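PDB 3RRL: succinyl-CoA:3-ketoacid-coenzyme A transferase subunit B from Helicobacter pylori, which catalyses, as the B subunit of the transferase, the transfer of coenzyme A from succinyl-CoA to a 3-oxo acid, giving a 3-oxoacyl-CoA and succinate. Local coordinates for residues A180-E185 and E202-L207. Sequence-based numbering, arbitrary orientation.
Sequences AMKLVE and EFEVRL
A parallel edge pairing closes the beta-alpha-beta unit at the C-terminus of the chain: strand 180-186 leads through helix 192-198 into strand 204-205, an outermost strand of the chain's main mixed sheet, with Lys-182 bridged to Glu-204 and Leu-183 to Val-205. Glu-204 bonds through both its N and its O to the residues flanking Lys-182, the pattern of a parallel ladder. Its N donates to Met-181 O (2.9 Å), and its O accepts from Leu-183 N at a nearly straight 168°. Arg-206 N continues the ladder to Leu-183 O, but its N-H...O angle falls to 136° as the pairing ends.

On one face, Lys-182 and Glu-204 run side by side, and Lys-182 NZ meets Glu-204 OE1 at 3.0 Å. That oxygen also lies 3.3 Å above the guanidinium plane of Arg-206, toward its rim, a salt bridge of charges alone; the shared carboxylate probably offsets the repulsion between Lys-182 NZ and Arg-206 NE, 3.9 Å apart. On the other face, Leu-183 CB lies 3.7 Å from Phe-203 CD1, and its CG, anti to the backbone N (chi1 168°), lies 4.0 Å from Leu-207 CD2; its side chain also touches Leu-192. Leu-207 CD2 lies 3.5 Å from Glu-185 N.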
loop_
_atom_site.group_PDB
_atom_site.type_symbol
_atom_site.label_atom_id
_atom_site.label_comp_id
_atom_site.label_asym_id
_atom_site.label_seq_id
_atom_site.Cartn_x
_atom_site.Cartn_y
_atom_site.Cartn_z
ATOM N N ALA B 180 30.333 -3.013 18.532
ATOM C CA ALA B 180 31.202 -2.605 19.628
ATOM C C ALA B 180 30.651 -1.372 20.333
ATOM O O ALA B 180 30.131 -0.458 19.695
ATOM C CB ALA B 180 32.605 -2.337 19.108
HETATM N N MSE B 181 30.785 -1.345 21.653
HETATM C CA MSE B 181 30.138 -0.328 22.473
HETATM C C MSE B 181 31.134 0.661 23.072
HETATM O O MSE B 181 32.118 0.264 23.696
HETATM C CB MSE B 181 29.356 -1.003 23.598
HETATM C CG MSE B 181 28.482 -0.066 24.395
HETATM SE SE MSE B 181 27.503 -1.070 25.735
HETATM C CE MSE B 181 26.117 0.211 26.174
ATOM N N LYS B 182 30.868 1.951 22.893
ATOM C CA LYS B 182 31.734 2.991 23.447
ATOM C C LYS B 182 31.016 3.821 24.504
ATOM O O LYS B 182 29.880 4.249 24.298
ATOM C CB LYS B 182 32.236 3.920 22.334
ATOM C CG LYS B 182 33.003 3.235 21.215
ATOM C CD LYS B 182 33.091 4.152 20.001
ATOM C CE LYS B 182 33.867 3.525 18.838
ATOM N NZ LYS B 182 35.357 3.551 19.006
ATOM N N LEU B 183 31.704 4.091 25.611
ATOM C CA LEU B 183 31.165 4.961 26.637
ATOM C C LEU B 183 31.613 6.348 26.241
ATOM O O LEU B 183 32.794 6.661 26.323
ATOM C CB LEU B 183 31.821 4.619 27.973
ATOM C CG LEU B 183 31.576 5.612 29.107
ATOM C CD1 LEU B 183 30.077 5.711 29.395
ATOM C CD2 LEU B 183 32.340 5.226 30.368
ATOM N N VAL B 184 30.688 7.170 25.759
ATOM C CA VAL B 184 31.057 8.515 25.343
ATOM C C VAL B 184 30.689 9.629 26.318
ATOM O O VAL B 184 31.073 10.775 26.112
ATOM C CB VAL B 184 30.505 8.833 23.945
ATOM C CG1 VAL B 184 31.025 7.819 22.949
ATOM C CG2 VAL B 184 28.974 8.829 23.955
ATOM N N GLU B 185 29.933 9.306 27.361
ATOM C CA GLU B 185 29.534 10.329 28.324
ATOM C C GLU B 185 29.207 9.757 29.708
ATOM O O GLU B 185 28.588 8.698 29.824
ATOM C CB GLU B 185 28.344 11.115 27.765
ATOM C CG GLU B 185 28.060 12.444 28.443
ATOM C CD GLU B 185 26.851 13.164 27.838
ATOM O OE1 GLU B 185 26.649 13.082 26.604
ATOM O OE2 GLU B 185 26.100 13.810 28.598
ATOM N N GLU B 202 31.209 -5.455 27.826
ATOM C CA GLU B 202 32.546 -4.927 27.587
ATOM C C GLU B 202 32.452 -3.708 26.686
ATOM O O GLU B 202 31.755 -3.734 25.666
ATOM C CB GLU B 202 33.432 -5.979 26.920
ATOM C CG GLU B 202 33.633 -7.237 27.742
ATOM C CD GLU B 202 34.240 -8.372 26.933
ATOM O OE1 GLU B 202 34.014 -8.424 25.700
ATOM O OE2 GLU B 202 34.948 -9.212 27.534
ATOM N N PHE B 203 33.163 -2.645 27.045
ATOM C CA PHE B 203 33.104 -1.417 26.259
ATOM C C PHE B 203 34.444 -0.692 26.223
ATOM O O PHE B 203 35.299 -0.910 27.081
ATOM C CB PHE B 203 32.013 -0.482 26.803
ATOM C CG PHE B 203 32.224 -0.064 28.235
ATOM C CD1 PHE B 203 32.862 1.132 28.539
ATOM C CD2 PHE B 203 31.782 -0.861 29.277
ATOM C CE1 PHE B 203 33.058 1.527 29.855
ATOM C CE2 PHE B 203 31.973 -0.470 30.595
ATOM C CZ PHE B 203 32.614 0.728 30.883
ATOM N N GLU B 204 34.611 0.170 25.224
ATOM C CA GLU B 204 35.795 1.009 25.114
ATOM C C GLU B 204 35.489 2.357 25.745
ATOM O O GLU B 204 34.388 2.884 25.583
ATOM C CB GLU B 204 36.164 1.225 23.647
ATOM C CG GLU B 204 36.450 -0.042 22.865
ATOM C CD GLU B 204 36.475 0.201 21.360
ATOM O OE1 GLU B 204 36.189 1.342 20.934
ATOM O OE2 GLU B 204 36.778 -0.748 20.600
ATOM N N VAL B 205 36.466 2.927 26.444
ATOM C CA VAL B 205 36.259 4.216 27.082
ATOM C C VAL B 205 36.702 5.330 26.141
ATOM O O VAL B 205 37.893 5.549 25.891
ATOM C CB VAL B 205 37.043 4.305 28.403
ATOM C CG1 VAL B 205 36.970 5.719 28.972
ATOM C CG2 VAL B 205 36.512 3.279 29.394
ATOM N N ARG B 206 35.695 5.993 25.595
ATOM C CA ARG B 206 35.811 7.128 24.691
ATOM C C ARG B 206 35.493 8.508 25.269
ATOM O O ARG B 206 35.102 9.399 24.521
ATOM C CB ARG B 206 35.106 6.856 23.366
ATOM C CG ARG B 206 35.763 5.713 22.588
ATOM C CD ARG B 206 37.244 6.004 22.323
ATOM N NE ARG B 206 37.888 4.942 21.554
ATOM C CZ ARG B 206 38.504 3.890 22.090
ATOM N NH1 ARG B 206 39.060 2.977 21.306
ATOM N NH2 ARG B 206 38.567 3.748 23.408
ATOM N N LEU B 207 35.454 8.635 26.591
ATOM C CA LEU B 207 35.266 9.955 27.199
ATOM C C LEU B 207 36.247 10.969 26.636
ATOM O O LEU B 207 35.925 12.153 26.535
ATOM C CB LEU B 207 35.394 9.890 28.721
ATOM C CG LEU B 207 34.390 8.938 29.368
ATOM C CD1 LEU B 207 34.653 8.802 30.854
ATOM C CD2 LEU B 207 32.954 9.392 29.099
#